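Local coordinates for lipase (Pelosinus fermentans, PDB 5AH0), which probably hydrolyses lipid esters as a bacterial alpha/beta-hydrolase lipase, and also hydrolyses the synthetic polyester poly(butylene adipate-co-terephthalate), at residues D164-A169 against R292-Y297; Y262-T267 against P313-V318; A244-Q249 against K327-D332. All coordinates share one frame; numbering follows the deposited sequence.

How the contacts relate
Depth and chemistry vary together across the three contacts. Contact 1 is buried and rests mainly on apolar packing, with no hydrogen bond between its segments. Contact 2, partly buried, ties the end of strand 258-265 to a loop mainly through polar atoms. Contact 3 lies at the surface, where an arginine of helix 241-250 stacks on a tryptophan of the loop and a glutamine of the same helix lies over its other face. Contacts 1 and 2 have centres about 10 Å apart and touch through Ile294 and Asn314. Contact 3 is about 18 Å from contact 1, centre to centre, yet Asp164 joins them by a salt bridge to Lys327. Contacts 2 and 3 do not touch.

Contact 1: residues D164-A169 against R292-Y297; sequences DGTTLA and RFIGSY
Leu168 and Ile294 mark the closest backbone approach, their CA atoms 6.1 Å apart, where a short, weakly bonded helix beginning near Thr167 faces the last residues of helix 288-294. No hydrogen bond spans the two segments; the contact is made by van der Waals packing, largely of side chains. Ile294 carries much of it. Its CG2 is anti to the backbone N, which places this branch 3.3 Å from Thr167 OG1. The other branch runs through CG1 to CD1, which reaches Leu168 CD1 at 3.9 Å and Leu168 CB at an equal separation. Ile294 thus engages both neighbours with separate methyl groups. Thr167 is held from another direction by Tyr297, whose CD2 lies 3.5 Å from Thr167 CB; CG2 of the threonine meets the same side of the ring. Phe293 adds a more peripheral touch, presenting its ring edge, through CE2, to Thr167 O at 3.9 Å. Polar groups bordering this apolar patch have other partners: Thr167 N donates to Asn319 OD1, and Tyr297 OH pairs with Arg299. In the alpha/beta-hydrolase fold, residues 164-169 follow strand 153-159, and helix 288-294 follows strand 258-265. These strands are parallel neighbours in the central sheet, and the contact therefore joins the chain excursions that leave them, with residues 164-169 running on into helix 167-170 and then 173-190.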
loop_
_atom_site.group_PDB
_atom_site.type_symbol
_atom_site.label_atom_id
_atom_site.label_comp_id
_atom_site.label_asym_id
_atom_site.label_seq_id
_atom_site.Cartn_x
_atom_site.Cartn_y
_atom_site.Cartn_z
ATOM N N ASP A 164 0.470 -5.850 10.974
ATOM C CA ASP A 164 1.234 -6.889 11.664
ATOM C C ASP A 164 1.718 -7.954 10.672
ATOM O O ASP A 164 2.231 -9.008 11.062
ATOM C CB ASP A 164 0.383 -7.534 12.757
ATOM C CG ASP A 164 0.167 -6.618 13.952
ATOM O OD1 ASP A 164 1.051 -5.779 14.240
ATOM O OD2 ASP A 164 -0.899 -6.727 14.596
ATOM N N GLY A 165 1.547 -7.664 9.383
ATOM C CA GLY A 165 1.940 -8.577 8.325
ATOM C C GLY A 165 0.814 -9.507 7.899
ATOM O O GLY A 165 -0.300 -9.401 8.415
ATOM N N THR A 166 1.123 -10.400 6.951
ATOM C CA THR A 166 0.212 -11.426 6.443
ATOM C C THR A 166 0.828 -12.813 6.383
ATOM O O THR A 166 1.949 -12.964 5.897
ATOM C CB THR A 166 -0.233 -11.144 5.022
ATOM O OG1 THR A 166 -0.577 -9.771 4.886
ATOM C CG2 THR A 166 -1.421 -11.991 4.717
ATOM N N THR A 167 0.079 -13.840 6.785
ATOM C CA THR A 167 0.578 -15.207 6.660
ATOM C C THR A 167 0.672 -15.613 5.178
ATOM O O THR A 167 1.308 -16.601 4.837
ATOM C CB THR A 167 -0.293 -16.189 7.460
ATOM O OG1 THR A 167 -1.657 -16.069 7.069
ATOM C CG2 THR A 167 -0.213 -15.838 8.923
ATOM N N LEU A 168 0.080 -14.820 4.292
ATOM C CA LEU A 168 0.242 -15.067 2.865
ATOM C C LEU A 168 1.702 -14.915 2.471
ATOM O O LEU A 168 2.218 -15.671 1.652
ATOM C CB LEU A 168 -0.591 -14.103 2.031
ATOM C CG LEU A 168 -0.684 -14.472 0.549
ATOM C CD1 LEU A 168 -1.788 -15.492 0.298
ATOM C CD2 LEU A 168 -0.877 -13.252 -0.304
ATOM N N ALA A 169 2.374 -13.943 3.072
ATOM C CA ALA A 169 3.779 -13.700 2.752
ATOM C C ALA A 169 4.715 -14.609 3.553
ATOM O O ALA A 169 5.874 -14.784 3.178
ATOM C CB ALA A 169 4.135 -12.228 2.987
ATOM N N ARG A 292 -8.504 -19.471 1.418
ATOM C CA ARG A 292 -8.516 -20.776 2.082
ATOM C C ARG A 292 -7.150 -21.109 2.650
ATOM O O ARG A 292 -7.052 -21.666 3.748
ATOM C CB ARG A 292 -8.986 -21.881 1.125
ATOM C CG ARG A 292 -10.483 -21.805 0.840
ATOM C CD ARG A 292 -11.033 -23.004 0.096
ATOM N NE ARG A 292 -11.488 -24.088 0.958
ATOM C CZ ARG A 292 -10.817 -25.217 1.130
ATOM N NH1 ARG A 292 -9.660 -25.396 0.494
ATOM N NH2 ARG A 292 -11.298 -26.158 1.928
ATOM N N PHE A 293 -6.095 -20.762 1.917
ATOM C CA PHE A 293 -4.761 -21.002 2.430
ATOM C C PHE A 293 -4.543 -20.244 3.736
ATOM O O PHE A 293 -4.094 -20.825 4.708
ATOM C CB PHE A 293 -3.669 -20.608 1.427
ATOM C CG PHE A 293 -2.285 -20.724 1.999
ATOM C CD1 PHE A 293 -1.625 -21.946 2.008
ATOM C CD2 PHE A 293 -1.671 -19.625 2.587
ATOM C CE1 PHE A 293 -0.358 -22.073 2.569
ATOM C CE2 PHE A 293 -0.393 -19.734 3.150
ATOM C CZ PHE A 293 0.268 -20.962 3.139
ATOM N N ILE A 294 -4.830 -18.949 3.747
ATOM C CA ILE A 294 -4.620 -18.127 4.941
ATOM C C ILE A 294 -5.484 -18.596 6.102
ATOM O O ILE A 294 -5.051 -18.599 7.260
ATOM C CB ILE A 294 -4.919 -16.638 4.666
ATOM C CG1 ILE A 294 -3.982 -16.110 3.577
ATOM C CG2 ILE A 294 -4.744 -15.785 5.939
ATOM C CD1 ILE A 294 -4.331 -14.737 3.106
ATOM N N GLY A 295 -6.704 -19.014 5.786
ATOM C CA GLY A 295 -7.629 -19.465 6.806
ATOM C C GLY A 295 -7.294 -20.812 7.423
ATOM O O GLY A 295 -7.973 -21.243 8.349
ATOM N N SER A 296 -6.256 -21.481 6.924
ATOM C CA SER A 296 -5.879 -22.791 7.451
ATOM C C SER A 296 -4.414 -22.833 7.902
ATOM O O SER A 296 -3.928 -23.862 8.367
ATOM C CB SER A 296 -6.136 -23.890 6.412
ATOM O OG SER A 296 -5.276 -23.763 5.295
ATOM N N TYR A 297 -3.710 -21.719 7.748
ATOM C CA TYR A 297 -2.299 -21.662 8.087
ATOM C C TYR A 297 -2.082 -21.303 9.552
ATOM O O TYR A 297 -2.472 -20.235 9.997
ATOM C CB TYR A 297 -1.574 -20.660 7.188
ATOM C CG TYR A 297 -0.110 -20.530 7.512
ATOM C CD1 TYR A 297 0.821 -21.403 6.968
ATOM C CD2 TYR A 297 0.346 -19.526 8.356
ATOM C CE1 TYR A 297 2.167 -21.294 7.262
ATOM C CE2 TYR A 297 1.695 -19.400 8.661
ATOM C CZ TYR A 297 2.603 -20.290 8.108
ATOM O OH TYR A 297 3.946 -20.177 8.403
#

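Contact 2: residues Y262-T267 against P313-V318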
loop_
_atom_site.group_PDB
_atom_site.type_symbol
_atom_site.label_atom_id
_atom_site.label_comp_id
_atom_site.label_asym_id
_atom_site.label_seq_id
_atom_site.Cartn_x
_atom_site.Cartn_y
_atom_site.Cartn_z
ATOM N N TYR A 262 -9.564 0.776 8.665
ATOM C CA TYR A 262 -10.713 -0.048 8.359
ATOM C C TYR A 262 -10.280 -1.496 8.238
ATOM O O TYR A 262 -9.244 -1.780 7.646
ATOM C CB TYR A 262 -11.378 0.424 7.067
ATOM C CG TYR A 262 -12.113 1.733 7.209
ATOM C CD1 TYR A 262 -11.462 2.942 7.020
ATOM C CD2 TYR A 262 -13.463 1.757 7.541
ATOM C CE1 TYR A 262 -12.130 4.144 7.157
ATOM C CE2 TYR A 262 -14.142 2.955 7.683
ATOM C CZ TYR A 262 -13.475 4.144 7.489
ATOM O OH TYR A 262 -14.153 5.332 7.628
ATOM N N SER A 263 -11.062 -2.412 8.809
ATOM C CA SER A 263 -10.731 -3.834 8.752
ATOM C C SER A 263 -11.703 -4.605 7.882
ATOM O O SER A 263 -12.908 -4.339 7.889
ATOM C CB SER A 263 -10.705 -4.432 10.153
ATOM O OG SER A 263 -9.519 -4.053 10.827
ATOM N N THR A 264 -11.171 -5.560 7.127
ATOM C CA THR A 264 -11.970 -6.374 6.212
ATOM C C THR A 264 -11.949 -7.836 6.591
ATOM O O THR A 264 -10.993 -8.328 7.180
ATOM C CB THR A 264 -11.469 -6.269 4.776
ATOM O OG1 THR A 264 -10.063 -6.571 4.762
ATOM C CG2 THR A 264 -11.701 -4.859 4.236
ATOM N N CYS A 265 -13.008 -8.537 6.224
ATOM C CA CYS A 265 -13.121 -9.951 6.516
ATOM C C CYS A 265 -14.091 -10.542 5.523
ATOM O O CYS A 265 -15.099 -9.914 5.212
ATOM C CB CYS A 265 -13.606 -10.197 7.950
ATOM S SG CYS A 265 -13.465 -11.947 8.440
ATOM N N ALA A 266 -13.783 -11.725 5.005
ATOM C CA ALA A 266 -14.666 -12.344 4.027
ATOM C C ALA A 266 -14.371 -13.824 3.873
ATOM O O ALA A 266 -13.240 -14.253 4.042
ATOM C CB ALA A 266 -14.541 -11.635 2.674
ATOM N N THR A 267 -15.388 -14.603 3.532
ATOM C CA THR A 267 -15.122 -15.933 3.038
ATOM C C THR A 267 -15.446 -15.868 1.553
ATOM O O THR A 267 -16.579 -15.585 1.151
ATOM C CB THR A 267 -15.938 -17.056 3.746
ATOM O OG1 THR A 267 -17.313 -16.916 3.420
ATOM C CG2 THR A 267 -15.782 -16.998 5.258
ATOM N N PRO A 313 -9.190 -15.661 10.344
ATOM C CA PRO A 313 -10.091 -14.859 9.498
ATOM C C PRO A 313 -9.313 -13.884 8.625
ATOM O O PRO A 313 -8.347 -13.292 9.095
ATOM C CB PRO A 313 -10.974 -14.110 10.517
ATOM C CG PRO A 313 -10.841 -14.892 11.796
ATOM C CD PRO A 313 -9.434 -15.432 11.782
ATOM N N ASN A 314 -9.719 -13.737 7.366
ATOM C CA ASN A 314 -8.991 -12.879 6.452
ATOM C C ASN A 314 -9.865 -12.349 5.319
ATOM O O ASN A 314 -11.043 -12.699 5.222
ATOM C CB ASN A 314 -7.788 -13.631 5.891
ATOM C CG ASN A 314 -8.183 -14.780 4.994
ATOM O OD1 ASN A 314 -8.380 -14.605 3.790
ATOM N ND2 ASN A 314 -8.305 -15.964 5.573
ATOM N N ASP A 315 -9.294 -11.491 4.472
ATOM C CA ASP A 315 -10.045 -10.933 3.353
ATOM C C ASP A 315 -9.601 -11.544 2.022
ATOM O O ASP A 315 -9.928 -11.017 0.952
ATOM C CB ASP A 315 -9.896 -9.404 3.300
ATOM C CG ASP A 315 -8.458 -8.942 2.990
ATOM O OD1 ASP A 315 -7.564 -9.790 2.755
ATOM O OD2 ASP A 315 -8.219 -7.707 2.964
ATOM N N GLY A 316 -8.845 -12.644 2.091
ATOM C CA GLY A 316 -8.362 -13.300 0.885
ATOM C C GLY A 316 -6.893 -12.983 0.639
ATOM O O GLY A 316 -6.188 -13.723 -0.044
ATOM N N VAL A 317 -6.415 -11.888 1.219
ATOM C CA VAL A 317 -5.027 -11.526 1.051
ATOM C C VAL A 317 -4.373 -11.207 2.388
ATOM O O VAL A 317 -3.214 -11.516 2.586
ATOM C CB VAL A 317 -4.857 -10.307 0.100
ATOM C CG1 VAL A 317 -3.407 -9.852 0.083
ATOM C CG2 VAL A 317 -5.308 -10.652 -1.319
ATOM N N VAL A 318 -5.118 -10.605 3.306
ATOM C CA VAL A 318 -4.550 -10.165 4.578
ATOM C C VAL A 318 -5.359 -10.655 5.778
ATOM O O VAL A 318 -6.583 -10.591 5.751
ATOM C CB VAL A 318 -4.470 -8.626 4.638
ATOM C CG1 VAL A 318 -3.810 -8.168 5.935
ATOM C CG2 VAL A 318 -3.704 -8.100 3.449
#
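Ala266 N donates to Asn314 O at 2.9 Å, with an N-H...O angle of 157°. This backbone bond lies beside the closest approach of the chains, where the CA atoms of Cys265 and Asp315 are 4.5 Å apart. On the strand side of it, Thr264 OG1, set between its backbone N and carbonyl carbon (chi1 53°), sits 2.8 Å from Asp315 OD2, within hydrogen-bonding distance, although another acceptor also lies within reach of the hydroxyl proton. Cys265 makes the apolar part of the contact, its SG resting 3.9 Å from Pro313 CB. The second shell fixes the carboxylate. Asp315 OD1 accepts from Val317 N at 2.8 Å and from Val318 N at 2.6 Å; the two donors come from opposite faces of the carboxylate plane, the first nearly along the C-O axis and the second on the syn side. The bond to Val317 N forms an Asx turn. Another precedes it, in which Asn314 OD1 accepts from Gly316 N. Farther out, Asn314 ND2 is bonded to the carbonyls of Lys312 and Gly291. With OD1 occupied by backbone amides, OD2 is presented to Thr264 and to His357, whose ND1 is hydrogen-bonded to it. Such an aspartate-histidine pair, beside the end of a central strand, is consistent with the acid and histidine of an alpha/beta-hydrolase catalytic triad.

Contact 3: residues A244-Q249 against K327-D332; sequences ARVLNQ and KIWSSD
Trp329 projects from a type II turn running from Lys327 to Ser330 and is sandwiched between Arg245 and Gln249 of helix 241-250. Arg245 covers one face of the indole. Its chain leaves the helix with CG anti to the backbone N; CG lies over the five-membered ring, though its exact closeness there is doubtful. The chain then bends at chi3 (50°), which swings NE to 3.6 Å from Trp329 CZ2. The guanidinium lies flat on the indole: the planes differ by only 4° and the centres are 4.3 Å apart. The cation-pi contact is off-centre, with CZ displaced from the normal of the six-membered ring. Ile328 CG2 packs against Arg245 CG at 3.5 Å. Gln249 runs side by side with the tryptophan, pointing the same way, and its NE2 lies over the opposite indole face toward the rim; its OE1 is 3.4 Å from Trp329 CE3, and its amide is inclined to the ring. One polar bond joins helix to turn: Asn248 ND2 donates to Ile328 O at 2.8 Å, with an N-H...O angle of 154°. The carbonyl oxygen is used on a lone pair, and it also lies close to the plane of the asparagine amide. His163 O is a second acceptor for ND2, while OD1 is bonded to Arg121 NH2, which would fix the amide's orientation. Arg245 NH2 reaches Gly303 O, anchoring the guanidinium beyond the stack. The Asn248-Ile328 bond gives direction, whereas the broad Arg245-Trp329-Gln249 packing supplies most of the buried surface; the arginine's charge may also polarise the indole.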
loop_
_atom_site.group_PDB
_atom_site.type_symbol
_atom_site.label_atom_id
_atom_site.label_comp_id
_atom_site.label_asym_id
_atom_site.label_seq_id
_atom_site.Cartn_x
_atom_site.Cartn_y
_atom_site.Cartn_z
ATOM N N ALA A 244 7.065 -7.111 9.140
ATOM C CA ALA A 244 6.172 -6.044 9.582
ATOM C C ALA A 244 6.519 -5.674 11.020
ATOM O O ALA A 244 6.595 -4.496 11.393
ATOM C CB ALA A 244 4.721 -6.473 9.467
ATOM N N ARG A 245 6.724 -6.722 11.804
ATOM C CA ARG A 245 7.198 -6.645 13.167
ATOM C C ARG A 245 8.349 -5.669 13.256
ATOM O O ARG A 245 8.342 -4.746 14.072
ATOM C CB ARG A 245 7.631 -8.036 13.612
ATOM C CG ARG A 245 7.529 -8.270 15.068
ATOM C CD ARG A 245 7.651 -9.736 15.419
ATOM N NE ARG A 245 8.797 -10.404 14.813
ATOM C CZ ARG A 245 9.246 -11.584 15.224
ATOM N NH1 ARG A 245 8.653 -12.188 16.244
ATOM N NH2 ARG A 245 10.288 -12.151 14.631
ATOM N N VAL A 246 9.333 -5.878 12.385
ATOM C CA VAL A 246 10.528 -5.052 12.334
ATOM C C VAL A 246 10.172 -3.602 12.038
ATOM O O VAL A 246 10.655 -2.679 12.709
ATOM C CB VAL A 246 11.517 -5.575 11.271
ATOM C CG1 VAL A 246 12.688 -4.612 11.101
ATOM C CG2 VAL A 246 12.014 -6.959 11.655
ATOM N N LEU A 247 9.336 -3.401 11.024
ATOM C CA LEU A 247 8.906 -2.055 10.651
ATOM C C LEU A 247 8.231 -1.355 11.834
ATOM O O LEU A 247 8.445 -0.166 12.071
ATOM C CB LEU A 247 7.959 -2.111 9.447
ATOM C CG LEU A 247 7.638 -0.809 8.713
ATOM C CD1 LEU A 247 8.824 -0.394 7.879
ATOM C CD2 LEU A 247 6.398 -0.974 7.837
ATOM N N ASN A 248 7.437 -2.113 12.582
ATOM C CA ASN A 248 6.680 -1.586 13.708
ATOM C C ASN A 248 7.541 -0.997 14.814
ATOM O O ASN A 248 7.088 -0.134 15.560
ATOM C CB ASN A 248 5.800 -2.688 14.301
ATOM C CG ASN A 248 4.577 -2.969 13.462
ATOM O OD1 ASN A 248 4.429 -2.425 12.367
ATOM N ND2 ASN A 248 3.700 -3.838 13.957
ATOM N N GLN A 249 8.779 -1.464 14.922
ATOM C CA GLN A 249 9.667 -1.007 15.978
ATOM C C GLN A 249 10.031 0.457 15.819
ATOM O O GLN A 249 10.208 1.164 16.808
ATOM C CB GLN A 249 10.935 -1.855 16.021
ATOM C CG GLN A 249 10.840 -3.050 16.957
ATOM C CD GLN A 249 12.096 -3.900 16.941
ATOM O OE1 GLN A 249 12.662 -4.165 15.879
ATOM N NE2 GLN A 249 12.537 -4.337 18.121
ATOM N N LYS A 327 0.370 -3.663 16.088
ATOM C CA LYS A 327 0.387 -4.095 17.477
ATOM C C LYS A 327 1.705 -4.739 17.871
ATOM O O LYS A 327 2.244 -4.477 18.949
ATOM C CB LYS A 327 -0.752 -5.081 17.754
ATOM C CG LYS A 327 -2.099 -4.443 18.011
ATOM C CD LYS A 327 -3.003 -4.643 16.840
ATOM C CE LYS A 327 -3.215 -6.103 16.562
ATOM N NZ LYS A 327 -3.944 -6.240 15.283
ATOM N N ILE A 328 2.210 -5.598 16.996
ATOM C CA ILE A 328 3.379 -6.402 17.306
ATOM C C ILE A 328 4.651 -5.565 17.227
ATOM O O ILE A 328 4.913 -4.921 16.215
ATOM C CB ILE A 328 3.459 -7.609 16.359
ATOM C CG1 ILE A 328 2.130 -8.363 16.359
ATOM C CG2 ILE A 328 4.539 -8.561 16.775
ATOM C CD1 ILE A 328 2.129 -9.569 15.461
ATOM N N TRP A 329 5.426 -5.571 18.312
ATOM C CA TRP A 329 6.617 -4.730 18.462
ATOM C C TRP A 329 6.276 -3.263 18.235
ATOM O O TRP A 329 7.075 -2.500 17.679
ATOM C CB TRP A 329 7.731 -5.152 17.510
ATOM C CG TRP A 329 8.338 -6.463 17.834
ATOM C CD1 TRP A 329 7.912 -7.361 18.772
ATOM C CD2 TRP A 329 9.498 -7.039 17.226
ATOM N NE1 TRP A 329 8.730 -8.465 18.779
ATOM C CE2 TRP A 329 9.712 -8.293 17.839
ATOM C CE3 TRP A 329 10.368 -6.625 16.210
ATOM C CZ2 TRP A 329 10.769 -9.129 17.477
ATOM C CZ3 TRP A 329 11.417 -7.452 15.854
ATOM C CH2 TRP A 329 11.608 -8.694 16.487
ATOM N N SER A 330 5.083 -2.870 18.661
ATOM C CA SER A 330 4.654 -1.493 18.485
ATOM C C SER A 330 4.068 -0.948 19.781
ATOM O O SER A 330 3.581 -1.710 20.625
ATOM C CB SER A 330 3.632 -1.381 17.350
ATOM O OG SER A 330 3.312 -0.021 17.099
ATOM N N SER A 331 4.142 0.368 19.947
ATOM C CA SER A 331 3.541 1.016 21.103
ATOM C C SER A 331 2.366 1.897 20.701
ATOM O O SER A 331 1.786 2.579 21.542
ATOM C CB SER A 331 4.590 1.831 21.853
ATOM O OG SER A 331 5.653 0.986 22.252
ATOM N N ASP A 332 2.035 1.886 19.412
ATOM C CA ASP A 332 0.905 2.646 18.890
ATOM C C ASP A 332 -0.364 2.364 19.684
ATOM O O ASP A 332 -0.678 1.214 19.969
ATOM C CB ASP A 332 0.674 2.312 17.410
ATOM C CG ASP A 332 1.673 2.995 16.485
ATOM O OD1 ASP A 332 2.664 3.559 17.002
ATOM O OD2 ASP A 332 1.468 2.965 15.244
#